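Local coordinates for Mlr6093 protein (PDB 2QJ8) that probably acts as a zinc-dependent hydrolase of the succinylglutamate desuccinylase/aspartoacylase family, cleaving amide or ester bonds, at residues P46-T51 against G79-V84; V134-D139 against G199-C204; E269-V274 against V284-P289; D276-G281 against I300-K305. All coordinates share one frame; numbering follows the deposited sequence. Where two conformers were deposited one is given.

Contact 1: P46-T51 against G79-V84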
loop_
_atom_site.group_PDB
_atom_site.type_symbol
_atom_site.label_atom_id
_atom_site.label_comp_id
_atom_site.label_asym_id
_atom_site.label_seq_id
_atom_site.Cartn_x
_atom_site.Cartn_y
_atom_site.Cartn_z
ATOM N N PRO A 46 -31.230 1.577 -19.058
ATOM C CA PRO A 46 -29.835 1.972 -19.221
ATOM C C PRO A 46 -28.840 0.825 -19.346
ATOM O O PRO A 46 -29.092 -0.267 -18.831
ATOM C CB PRO A 46 -29.564 2.759 -17.939
ATOM C CG PRO A 46 -30.904 3.214 -17.514
ATOM C CD PRO A 46 -31.779 2.102 -17.797
ATOM N N SER A 47 -27.734 1.068 -20.047
ATOM C CA SER A 47 -26.687 0.069 -20.235
ATOM C C SER A 47 -25.409 0.598 -19.562
ATOM O O SER A 47 -25.051 1.757 -19.729
ATOM C CB SER A 47 -26.424 -0.184 -21.704
ATOM O OG SER A 47 -26.118 1.045 -22.326
ATOM N N LEU A 48 -24.713 -0.281 -18.867
ATOM C CA LEU A 48 -23.536 0.067 -18.080
ATOM C C LEU A 48 -22.502 -1.035 -18.046
ATOM O O LEU A 48 -22.846 -2.196 -17.861
ATOM C CB LEU A 48 -23.981 0.320 -16.623
ATOM C CG LEU A 48 -22.876 0.667 -15.599
ATOM C CD1 LEU A 48 -22.252 2.031 -15.917
ATOM C CD2 LEU A 48 -23.383 0.598 -14.164
ATOM N N LEU A 49 -21.233 -0.664 -18.222
ATOM C CA LEU A 49 -20.123 -1.561 -18.011
ATOM C C LEU A 49 -19.400 -1.060 -16.779
ATOM O O LEU A 49 -19.114 0.125 -16.688
ATOM C CB LEU A 49 -19.131 -1.529 -19.170
ATOM C CG LEU A 49 -17.807 -2.286 -19.003
ATOM C CD1 LEU A 49 -18.005 -3.820 -18.804
ATOM C CD2 LEU A 49 -16.967 -1.985 -20.235
ATOM N N ILE A 50 -19.070 -1.969 -15.872
ATOM C CA ILE A 50 -18.245 -1.696 -14.707
ATOM C C ILE A 50 -16.963 -2.517 -14.791
ATOM O O ILE A 50 -16.994 -3.757 -14.852
ATOM C CB ILE A 50 -18.970 -2.039 -13.367
ATOM C CG1 ILE A 50 -20.374 -1.456 -13.367
ATOM C CG2 ILE A 50 -18.125 -1.561 -12.162
ATOM C CD1 ILE A 50 -21.049 -1.536 -12.041
ATOM N N THR A 51 -15.824 -1.829 -14.753
ATOM C CA THR A 51 -14.520 -2.452 -14.844
ATOM C C THR A 51 -13.685 -2.240 -13.557
ATOM O O THR A 51 -13.770 -1.194 -12.922
ATOM C CB THR A 51 -13.712 -1.941 -16.058
ATOM O OG1 THR A 51 -13.532 -0.524 -15.997
ATOM C CG2 THR A 51 -14.371 -2.296 -17.383
ATOM N N GLY A 79 -32.698 -2.533 -17.387
ATOM C CA GLY A 79 -31.516 -2.363 -18.223
ATOM C C GLY A 79 -30.538 -3.514 -18.208
ATOM O O GLY A 79 -30.903 -4.635 -17.874
ATOM N N ARG A 80 -29.285 -3.220 -18.564
ATOM C CA ARG A 80 -28.248 -4.214 -18.588
ATOM C C ARG A 80 -26.955 -3.668 -17.947
ATOM O O ARG A 80 -26.499 -2.600 -18.299
ATOM C CB ARG A 80 -27.970 -4.687 -20.028
ATOM C CG ARG A 80 -27.054 -5.958 -20.091
ATOM C CD ARG A 80 -26.542 -6.191 -21.504
ATOM N NE ARG A 80 -27.587 -6.708 -22.369
ATOM C CZ ARG A 80 -27.643 -6.611 -23.700
ATOM N NH1 ARG A 80 -26.743 -5.930 -24.415
ATOM N NH2 ARG A 80 -28.679 -7.174 -24.322
ATOM N N ILE A 81 -26.401 -4.438 -17.011
ATOM C CA ILE A 81 -25.145 -4.125 -16.326
ATOM C C ILE A 81 -24.182 -5.261 -16.570
ATOM O O ILE A 81 -24.484 -6.421 -16.269
ATOM C CB ILE A 81 -25.311 -3.907 -14.799
ATOM C CG1 ILE A 81 -26.267 -2.749 -14.554
ATOM C CG2 ILE A 81 -23.898 -3.628 -14.175
ATOM C CD1 ILE A 81 -26.662 -2.514 -13.088
ATOM N N ILE A 82 -23.041 -4.941 -17.178
ATOM C CA ILE A 82 -21.996 -5.911 -17.425
ATOM C C ILE A 82 -20.857 -5.554 -16.452
ATOM O O ILE A 82 -20.571 -4.384 -16.254
ATOM C CB ILE A 82 -21.461 -5.851 -18.913
ATOM C CG1 ILE A 82 -22.590 -6.072 -19.942
ATOM C CG2 ILE A 82 -20.387 -6.873 -19.109
ATOM C CD1 ILE A 82 -22.146 -5.796 -21.440
ATOM N N ILE A 83 -20.242 -6.563 -15.823
ATOM C CA ILE A 83 -19.127 -6.340 -14.876
ATOM C C ILE A 83 -17.961 -7.263 -15.164
ATOM O O ILE A 83 -18.170 -8.478 -15.336
ATOM C CB ILE A 83 -19.538 -6.536 -13.372
ATOM C CG1 ILE A 83 -20.728 -5.647 -12.995
ATOM C CG2 ILE A 83 -18.354 -6.211 -12.432
ATOM C CD1 ILE A 83 -21.350 -5.892 -11.566
ATOM N N VAL A 84 -16.757 -6.670 -15.257
ATOM C CA VAL A 84 -15.488 -7.407 -15.431
ATOM C C VAL A 84 -14.605 -6.979 -14.243
ATOM O O VAL A 84 -13.944 -5.945 -14.291
ATOM C CB VAL A 84 -14.846 -7.213 -16.837
ATOM C CG1 VAL A 84 -14.827 -5.767 -17.261
ATOM C CG2 VAL A 84 -13.450 -7.851 -16.901
#
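The flat units between Pro-46 to Ile-50 and Arg-80 to Val-84 are peptide planes, joined N-H to C=O: Arg-80 N lies in the carbonyl plane of Pro-46 O at 3.0 Å. Side chains project from the two faces of the resulting parallel strand pair, which opens and closes a beta-alpha-beta unit of the catalytic domain through helix 60-75. The strand directions differ by only 14°, and Ser-47, Leu-48, Leu-49 and Ile-50 pair in step with Arg-80, Ile-81, Ile-82 and Ile-83.

Five backbone bonds support this register. The shortest, 2.8 Å from Ile-82 N to Leu-48 O, is also the straightest, with 172° at the hydrogen.

On the face carrying Ile-50 and Ile-83, helix 60-75 packs through Leu-68, which both isoleucines touch. There Ile-50 CD1 reaches back to Ile-81 CG2 at 4.1 Å, while Ile-50 CB meets Ile-83 CG1 at 4.0 Å. The other face bears Leu-49 and Ile-82, whose side chains cross obliquely. Leu-49 CG is anti to the backbone N (chi1 172°), and from it CD1 extends to Ile-82 CG2 at 3.9 Å and lies 3.7 Å from Ile-82 O.

Contact 2: V134-D139 against G199-C204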
loop_
_atom_site.group_PDB
_atom_site.type_symbol
_atom_site.label_atom_id
_atom_site.label_comp_id
_atom_site.label_asym_id
_atom_site.label_seq_id
_atom_site.Cartn_x
_atom_site.Cartn_y
_atom_site.Cartn_z
ATOM N N VAL A 134 -22.756 -0.617 -24.460
ATOM C CA VAL A 134 -22.986 0.243 -23.300
ATOM C C VAL A 134 -22.877 1.738 -23.610
ATOM O O VAL A 134 -22.156 2.146 -24.495
ATOM C CB VAL A 134 -22.109 -0.164 -22.082
ATOM C CG1 VAL A 134 -22.395 -1.639 -21.711
ATOM C CG2 VAL A 134 -20.611 0.064 -22.356
ATOM N N ASP A 135 -23.653 2.536 -22.885
ATOM C CA ASP A 135 -23.627 3.989 -22.990
ATOM C C ASP A 135 -22.806 4.644 -21.873
ATOM O O ASP A 135 -22.475 5.825 -21.987
ATOM C CB ASP A 135 -25.044 4.545 -22.922
ATOM C CG ASP A 135 -25.918 4.130 -24.130
ATOM O OD1 ASP A 135 -25.388 4.096 -25.259
ATOM O OD2 ASP A 135 -27.134 3.867 -23.939
ATOM N N THR A 136 -22.501 3.898 -20.816
ATOM C CA THR A 136 -21.852 4.423 -19.601
ATOM C C THR A 136 -20.832 3.395 -19.174
ATOM O O THR A 136 -21.080 2.198 -19.264
ATOM C CB THR A 136 -22.917 4.701 -18.477
ATOM O OG1 THR A 136 -23.912 5.600 -18.972
ATOM C CG2 THR A 136 -22.309 5.319 -17.190
ATOM N N VAL A 137 -19.633 3.851 -18.840
ATOM C CA VAL A 137 -18.620 2.983 -18.303
ATOM C C VAL A 137 -18.214 3.543 -16.946
ATOM O O VAL A 137 -17.950 4.745 -16.820
ATOM C CB VAL A 137 -17.366 2.841 -19.188
ATOM C CG1 VAL A 137 -16.366 1.955 -18.463
ATOM C CG2 VAL A 137 -17.705 2.268 -20.561
ATOM N N LEU A 138 -18.195 2.668 -15.949
ATOM C CA LEU A 138 -17.746 2.968 -14.597
ATOM C C LEU A 138 -16.452 2.187 -14.353
ATOM O O LEU A 138 -16.493 0.954 -14.271
ATOM C CB LEU A 138 -18.811 2.589 -13.558
ATOM C CG LEU A 138 -18.439 2.659 -12.056
ATOM C CD1 LEU A 138 -17.968 4.071 -11.615
ATOM C CD2 LEU A 138 -19.618 2.201 -11.245
ATOM N N ASP A 139 -15.319 2.888 -14.235
ATOM C CA ASP A 139 -14.025 2.243 -13.936
ATOM C C ASP A 139 -13.681 2.450 -12.461
ATOM O O ASP A 139 -13.686 3.579 -11.976
ATOM C CB ASP A 139 -12.932 2.782 -14.854
ATOM C CG ASP A 139 -11.558 2.069 -14.669
ATOM O OD1 ASP A 139 -11.456 0.815 -14.627
ATOM O OD2 ASP A 139 -10.551 2.803 -14.607
ATOM N N GLY A 199 -18.402 9.492 -27.403
ATOM C CA GLY A 199 -19.373 10.409 -26.832
ATOM C C GLY A 199 -20.195 9.829 -25.713
ATOM O O GLY A 199 -21.378 10.152 -25.576
ATOM N N LYS A 200 -19.554 8.992 -24.903
ATOM C CA LYS A 200 -20.178 8.297 -23.797
ATOM C C LYS A 200 -19.833 8.913 -22.437
ATOM O O LYS A 200 -18.972 9.827 -22.297
ATOM C CB LYS A 200 -19.796 6.796 -23.868
ATOM C CG LYS A 200 -20.477 6.082 -25.066
ATOM C CD LYS A 200 -20.063 4.610 -25.221
ATOM C CE LYS A 200 -20.702 3.991 -26.483
ATOM N NZ LYS A 200 -20.238 2.585 -26.689
ATOM N N THR A 201 -20.580 8.448 -21.440
ATOM C CA THR A 201 -20.390 8.848 -20.039
ATOM C C THR A 201 -19.334 7.927 -19.466
ATOM O O THR A 201 -19.511 6.724 -19.461
ATOM C CB THR A 201 -21.686 8.736 -19.264
ATOM O OG1 THR A 201 -22.614 9.638 -19.856
ATOM C CG2 THR A 201 -21.481 9.092 -17.746
ATOM N N PHE A 202 -18.177 8.482 -19.106
ATOM C CA PHE A 202 -17.103 7.705 -18.517
ATOM C C PHE A 202 -16.851 8.248 -17.116
ATOM O O PHE A 202 -16.519 9.433 -16.976
ATOM C CB PHE A 202 -15.860 7.811 -19.385
ATOM C CG PHE A 202 -14.670 7.035 -18.877
ATOM C CD1 PHE A 202 -14.800 5.713 -18.412
ATOM C CD2 PHE A 202 -13.397 7.591 -18.939
ATOM C CE1 PHE A 202 -13.710 4.985 -17.973
ATOM C CE2 PHE A 202 -12.277 6.857 -18.507
ATOM C CZ PHE A 202 -12.441 5.549 -18.014
ATOM N N ILE A 203 -17.016 7.385 -16.108
ATOM C CA ILE A 203 -16.871 7.731 -14.687
ATOM C C ILE A 203 -15.763 6.887 -14.045
ATOM O O ILE A 203 -15.724 5.674 -14.193
ATOM C CB ILE A 203 -18.243 7.639 -13.962
ATOM C CG1 ILE A 203 -19.156 8.753 -14.489
ATOM C CG2 ILE A 203 -18.110 7.823 -12.493
ATOM C CD1 ILE A 203 -20.533 8.680 -13.951
ATOM N N CYS A 204 -14.828 7.579 -13.385
ATOM C CA CYS A 204 -13.677 6.969 -12.764
ATOM C C CYS A 204 -13.686 7.242 -11.256
ATOM O O CYS A 204 -13.508 8.387 -10.847
ATOM C CB CYS A 204 -12.447 7.568 -13.442
ATOM S SG CYS A 204 -10.941 6.748 -13.100
HETATM O O HOH W 1 -24.884 8.033 -18.879
#
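Strands 136-144 and 201-208 run side by side in the parallel core of the catalytic domain's sheet, with Thr-136 paired to Thr-201, Val-137 to Phe-202 and Leu-138 to Ile-203. An angle of 11° between the strand directions and four backbone bonds establish the pairing. Thr-201 N to Asp-135 O is the longest of the four at 3.3 Å, whereas Asp-139 N reaches Ile-203 O at 2.8 Å.

The two threonines lie side by side and point the same way. One water, 2.6 Å from Thr-136 OG1 and 2.9 Å from Thr-201 OG1, bridges their hydroxyls, while the CG2 methyls touch each other.

On the opposite face, Phe-202 CG is anti to the backbone N (chi1 180°), which brings the ring obliquely to Val-137 and Asp-139, CD1 standing 3.9 Å from Val-137 CB and CE1 3.9 Å from Asp-139 CB. Beyond the strand starts, the extended chain of Lys-200 runs past Asp-135 O, and its NZ makes a weak bond of 2.9 Å to Val-134 O; Gln-198 OE1 is its stronger partner.

Outside the pair, helix 161-172 packs on Thr-201 and Ile-203, and helix 190-197 on Val-137 and Phe-202. Strand 47-52 flanks 136-144, where Thr-51 OG1 bonds Asp-139 OD1.

Contact 3: E269-V274 against V284-P289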
loop_
_atom_site.group_PDB
_atom_site.type_symbol
_atom_site.label_atom_id
_atom_site.label_comp_id
_atom_site.label_asym_id
_atom_site.label_seq_id
_atom_site.Cartn_x
_atom_site.Cartn_y
_atom_site.Cartn_z
ATOM N N GLU A 269 8.488 12.082 3.196
ATOM C CA GLU A 269 7.765 11.813 4.419
ATOM C C GLU A 269 6.522 12.695 4.416
ATOM O O GLU A 269 6.670 13.908 4.493
ATOM C CB GLU A 269 8.621 12.166 5.633
ATOM C CG GLU A 269 7.848 12.047 6.947
ATOM C CD GLU A 269 8.605 12.503 8.132
ATOM O OE1 GLU A 269 9.781 12.873 8.028
ATOM O OE2 GLU A 269 7.996 12.500 9.201
ATOM N N PRO A 270 5.309 12.102 4.373
ATOM C CA PRO A 270 4.136 12.957 4.448
ATOM C C PRO A 270 4.006 13.649 5.833
ATOM O O PRO A 270 4.392 13.089 6.845
ATOM C CB PRO A 270 2.977 11.993 4.215
ATOM C CG PRO A 270 3.484 10.675 4.631
ATOM C CD PRO A 270 4.939 10.679 4.281
ATOM N N ARG A 271 3.512 14.873 5.825
ATOM C CA ARG A 271 3.280 15.669 7.041
ATOM C C ARG A 271 1.800 16.151 7.134
ATOM O O ARG A 271 1.494 17.080 7.851
ATOM C CB ARG A 271 4.304 16.801 7.086
ATOM C CG ARG A 271 5.744 16.359 7.417
ATOM C CD ARG A 271 5.889 16.139 8.938
ATOM N NE ARG A 271 7.192 15.631 9.365
ATOM C CZ ARG A 271 8.306 16.351 9.558
ATOM N NH1 ARG A 271 8.351 17.667 9.341
ATOM N NH2 ARG A 271 9.416 15.728 9.956
ATOM N N CYS A 272 0.886 15.480 6.429
ATOM C CA CYS A 272 -0.532 15.795 6.470
ATOM C C CYS A 272 -1.287 14.593 5.923
ATOM O O CYS A 272 -0.697 13.721 5.269
ATOM C CB CYS A 272 -0.856 17.085 5.687
ATOM S SG CYS A 272 -0.479 16.954 3.968
ATOM N N SER A 273 -2.580 14.531 6.221
ATOM C CA SER A 273 -3.447 13.423 5.823
ATOM C C SER A 273 -4.492 13.850 4.829
ATOM O O SER A 273 -4.786 15.031 4.723
ATOM C CB SER A 273 -4.154 12.875 7.060
ATOM O OG SER A 273 -3.223 12.289 7.944
ATOM N N VAL A 274 -5.069 12.882 4.105
ATOM C CA VAL A 274 -6.144 13.180 3.149
ATOM C C VAL A 274 -7.285 13.875 3.915
ATOM O O VAL A 274 -7.541 13.533 5.046
ATOM C CB VAL A 274 -6.615 11.923 2.392
ATOM C CG1 VAL A 274 -7.924 12.179 1.676
ATOM C CG2 VAL A 274 -5.514 11.464 1.416
ATOM N N VAL A 284 3.670 20.278 3.741
ATOM C CA VAL A 284 2.836 19.144 3.377
ATOM C C VAL A 284 3.659 17.853 3.509
ATOM O O VAL A 284 3.115 16.821 3.843
ATOM C CB VAL A 284 2.173 19.367 1.974
ATOM C CG1 VAL A 284 1.582 18.088 1.414
ATOM C CG2 VAL A 284 1.108 20.471 2.091
ATOM N N GLY A 285 4.965 17.937 3.272
ATOM C CA GLY A 285 5.864 16.826 3.444
ATOM C C GLY A 285 7.298 17.293 3.503
ATOM O O GLY A 285 7.595 18.471 3.271
ATOM N N VAL A 286 8.173 16.366 3.848
ATOM C CA VAL A 286 9.599 16.611 3.986
ATOM C C VAL A 286 10.371 15.597 3.131
ATOM O O VAL A 286 9.974 14.442 3.058
ATOM C CB VAL A 286 9.993 16.512 5.482
ATOM C CG1 VAL A 286 11.495 16.481 5.668
ATOM C CG2 VAL A 286 9.382 17.672 6.264
ATOM N N LEU A 287 11.465 16.033 2.513
ATOM C CA LEU A 287 12.292 15.172 1.702
ATOM C C LEU A 287 13.626 14.987 2.424
ATOM O O LEU A 287 14.318 15.943 2.741
ATOM C CB LEU A 287 12.486 15.788 0.318
ATOM C CG LEU A 287 13.171 14.960 -0.764
ATOM C CD1 LEU A 287 12.261 13.852 -1.258
ATOM C CD2 LEU A 287 13.533 15.878 -1.900
ATOM N N HIS A 288 13.951 13.739 2.726
ATOM C CA HIS A 288 15.177 13.386 3.396
ATOM C C HIS A 288 16.165 12.924 2.318
ATOM O O HIS A 288 15.860 11.961 1.612
ATOM C CB HIS A 288 14.900 12.237 4.371
ATOM C CG HIS A 288 13.870 12.557 5.412
ATOM N ND1 HIS A 288 14.142 13.340 6.511
ATOM C CD2 HIS A 288 12.576 12.180 5.532
ATOM C CE1 HIS A 288 13.057 13.447 7.255
ATOM N NE2 HIS A 288 12.095 12.746 6.688
ATOM N N PRO A 289 17.359 13.547 2.218
ATOM C CA PRO A 289 18.349 13.147 1.191
ATOM C C PRO A 289 18.888 11.728 1.376
ATOM O O PRO A 289 19.277 11.370 2.486
ATOM C CB PRO A 289 19.466 14.162 1.391
ATOM C CG PRO A 289 19.383 14.527 2.812
ATOM C CD PRO A 289 17.909 14.606 3.078
#
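Glu-269 and His-288 form the first-shell polar link: His-288 NE2 donates to Glu-269 OE1 at 2.7 Å with 160° at the hydrogen. The acceptor oxygen lies almost in the imidazole plane and uses its anti lone pair, while carboxylate and ring are nearly coplanar, 21° apart. The Glu-269 chain stays extended beyond CG to bring the carboxylate to the ring.

The second carboxylate oxygen, OE2, receives a weak bond from Arg-271 NE at 3.2 Å, part of a salt bridge, and also pairs with Arg-67 of the second subunit. With both oxygens engaged and two cations at one of them, the carboxylate is held against rotation and is probably ionised.

Behind these side chains, the backbones of Glu-269 and Val-286 exchange two hydrogen bonds, with Glu-269 N 2.8 Å from Val-286 O and Val-286 N 3.0 Å from Glu-269 O. Farther along, Arg-271 N reaches Val-284 O at 2.8 Å, its donor tilted 34° from the carbonyl plane. Cys-272 SG then rests on Val-284 CG1 at 3.5 Å, next to Val-308 and Ile-311 of strand 306-312.

The whole is an antiparallel pairing of strands 266-270 and 283-288, carrying a His-carboxylate bond at the subunit interface; strand 283-288 has a classic beta bulge on its other side, where Val-284 and Gly-285 both face Ile-300.

Contact 4: D276-G281 against I300-K305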
loop_
_atom_site.group_PDB
_atom_site.type_symbol
_atom_site.label_atom_id
_atom_site.label_comp_id
_atom_site.label_asym_id
_atom_site.label_seq_id
_atom_site.Cartn_x
_atom_site.Cartn_y
_atom_site.Cartn_z
ATOM N N ASP A 276 -7.195 16.960 5.131
ATOM C CA ASP A 276 -6.712 18.063 5.938
ATOM C C ASP A 276 -6.815 19.331 5.125
ATOM O O ASP A 276 -6.547 19.323 3.922
ATOM C CB ASP A 276 -5.235 17.919 6.333
ATOM C CG ASP A 276 -4.985 16.896 7.425
ATOM O OD1 ASP A 276 -5.928 16.297 8.007
ATOM O OD2 ASP A 276 -3.788 16.684 7.693
ATOM N N GLU A 277 -7.174 20.418 5.807
ATOM C CA GLU A 277 -7.254 21.748 5.225
ATOM C C GLU A 277 -5.949 22.422 5.638
ATOM O O GLU A 277 -5.702 22.600 6.843
ATOM C CB GLU A 277 -8.484 22.473 5.786
ATOM C CG GLU A 277 -9.802 21.795 5.382
ATOM C CD GLU A 277 -11.045 22.514 5.880
ATOM O OE1 GLU A 277 -10.965 23.220 6.916
ATOM O OE2 GLU A 277 -12.113 22.354 5.229
ATOM N N VAL A 278 -5.097 22.748 4.660
ATOM C CA VAL A 278 -3.792 23.361 4.925
ATOM C C VAL A 278 -3.783 24.840 4.497
ATOM O O VAL A 278 -4.527 25.232 3.597
ATOM C CB VAL A 278 -2.652 22.576 4.248
ATOM C CG1 VAL A 278 -2.686 21.085 4.703
ATOM C CG2 VAL A 278 -2.725 22.688 2.744
ATOM N N GLU A 279 -3.001 25.656 5.202
ATOM C CA GLU A 279 -2.863 27.082 4.894
ATOM C C GLU A 279 -1.735 27.251 3.894
ATOM O O GLU A 279 -0.890 26.376 3.752
ATOM C CB GLU A 279 -2.542 27.899 6.164
ATOM C CG GLU A 279 -3.591 27.827 7.283
ATOM C CD GLU A 279 -4.965 28.386 6.888
ATOM O OE1 GLU A 279 -5.053 29.210 5.950
ATOM O OE2 GLU A 279 -5.965 28.008 7.538
ATOM N N GLN A 280 -1.729 28.390 3.218
ATOM C CA GLN A 280 -0.698 28.741 2.262
ATOM C C GLN A 280 0.638 28.736 3.007
ATOM O O GLN A 280 0.765 29.366 4.054
ATOM C CB GLN A 280 -0.982 30.134 1.720
ATOM C CG GLN A 280 0.006 30.643 0.670
ATOM C CD GLN A 280 -0.267 32.085 0.266
ATOM O OE1 GLN A 280 -1.101 32.772 0.873
ATOM N NE2 GLN A 280 0.465 32.567 -0.737
ATOM N N GLY A 281 1.618 28.014 2.477
ATOM C CA GLY A 281 2.922 27.883 3.115
ATOM C C GLY A 281 3.098 26.724 4.093
ATOM O O GLY A 281 4.201 26.511 4.540
ATOM N N ILE A 300 8.550 20.692 1.715
ATOM C CA ILE A 300 7.705 20.820 0.516
ATOM C C ILE A 300 6.409 21.508 1.004
ATOM O O ILE A 300 5.621 20.908 1.741
ATOM C CB ILE A 300 7.427 19.453 -0.163
ATOM C CG1 ILE A 300 8.744 18.726 -0.517
ATOM C CG2 ILE A 300 6.537 19.664 -1.414
ATOM C CD1 ILE A 300 8.580 17.344 -1.014
ATOM N N ARG A 301 6.210 22.770 0.606
ATOM C CA ARG A 301 5.104 23.586 1.108
ATOM C C ARG A 301 3.943 23.857 0.132
ATOM O O ARG A 301 4.147 23.978 -1.086
ATOM C CB ARG A 301 5.663 24.924 1.584
ATOM C CG ARG A 301 6.585 24.839 2.785
ATOM C CD ARG A 301 7.285 26.156 3.044
ATOM N NE ARG A 301 8.210 26.002 4.166
ATOM C CZ ARG A 301 7.924 26.183 5.459
ATOM N NH1 ARG A 301 6.721 26.537 5.879
ATOM N NH2 ARG A 301 8.868 25.985 6.375
ATOM N N ALA A 302 2.737 23.964 0.698
ATOM C CA ALA A 302 1.523 24.325 -0.033
ATOM C C ALA A 302 1.648 25.769 -0.582
ATOM O O ALA A 302 2.102 26.688 0.115
ATOM C CB ALA A 302 0.301 24.227 0.877
ATOM N N GLN A 303 1.258 25.947 -1.836
ATOM C CA GLN A 303 1.285 27.256 -2.489
ATOM C C GLN A 303 0.013 28.073 -2.265
ATOM O O GLN A 303 -0.034 29.233 -2.664
ATOM C CB GLN A 303 1.561 27.110 -3.976
ATOM C CG GLN A 303 2.901 26.471 -4.249
ATOM C CD GLN A 303 3.242 26.406 -5.720
ATOM O OE1 GLN A 303 3.019 27.353 -6.476
ATOM N NE2 GLN A 303 3.823 25.294 -6.122
ATOM N N SER A 304 -1.013 27.481 -1.655
ATOM C CA SER A 304 -2.245 28.189 -1.345
ATOM C C SER A 304 -3.036 27.415 -0.313
ATOM O O SER A 304 -2.760 26.236 -0.050
ATOM C CB SER A 304 -3.134 28.379 -2.596
ATOM O OG SER A 304 -3.846 27.199 -2.897
ATOM N N LYS A 305 -4.038 28.086 0.253
ATOM C CA LYS A 305 -4.928 27.461 1.208
ATOM C C LYS A 305 -5.689 26.445 0.387
ATOM O O LYS A 305 -6.227 26.786 -0.654
ATOM C CB LYS A 305 -5.879 28.484 1.849
ATOM C CG LYS A 305 -6.784 27.878 2.891
ATOM C CD LYS A 305 -7.678 28.888 3.525
ATOM C CE LYS A 305 -8.596 28.214 4.526
ATOM N NZ LYS A 305 -7.852 27.581 5.654
HETATM O O HOH W 2 -7.673 25.163 4.111
#
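Val-278 and Ala-302 make the compact, buried part of the contact, with Val-278 CG2 meeting Ala-302 CB at 3.9 Å. Ala-302 CB also lies 3.8 Å from Glu-279 O, so it packs against both side chain and backbone. Strand 306-312 touches Val-278 and strand 322-329 touches Ala-302, which places this apolar spot among strands. Nearby, Lys-305 CA makes a CA-H...O contact of 3.3 Å with Val-278 O.

The turn at Gly-281 is held by two hydrogen bonds to the neighbouring residues Arg-301 and Ala-302. Its N donates to Ala-302 O at 2.8 Å, tilted 33° from the carbonyl plane, and its O accepts from Arg-301 NH1 at 2.9 Å. The latter donor is nearly collinear with the carbonyl, at a C=O...N angle of 168°, and the oxygen sits at the guanidinium edge. The positive phi of 90° here is readily adopted by glycine, which has no side chain.

By contrast, Glu-279, Gln-280 and Lys-305 are exposed. Gln-280 lays its CB and CG over Ser-304 CA without a hydrogen bond across the contact, whereas the glutamate and lysine lie side by side, pointing the same way. Lys-305 NZ meets Glu-279 OE2 at 2.7 Å from above the carboxylate plane, and it also donates to a water that in turn donates to Val-278 O at 3.2 Å.

One backbone bond and one from the Arg-301 guanidinium, both at Gly-281, therefore join the two loops, while the ion pair, hydrated and on the surface, probably contributes a more solvent-screened attraction.

How the contacts relate
Along the chain, contact 1 closes before contact 2 opens, and both precede contacts 3 and 4, whose segments alternate. Contacts 1 and 2 lie 10 Å apart between centres and adjoin through neighbouring strands 47-52 and 136-144, so together they span four adjacent parallel strands of the catalytic domain. Contacts 3 and 4, 12 Å apart between centres, adjoin through strands 283-288 and 298-301 in the C-terminal beta-rich part. The two pairs are separated: centres of contacts 1 and 3 are 40 Å apart, and contacts 2 and 3 approach no nearer than about 14 Å between nearest atoms. The protein combines an alpha/beta catalytic core with a distinct beta region, which at contact 3 meets the second subunit.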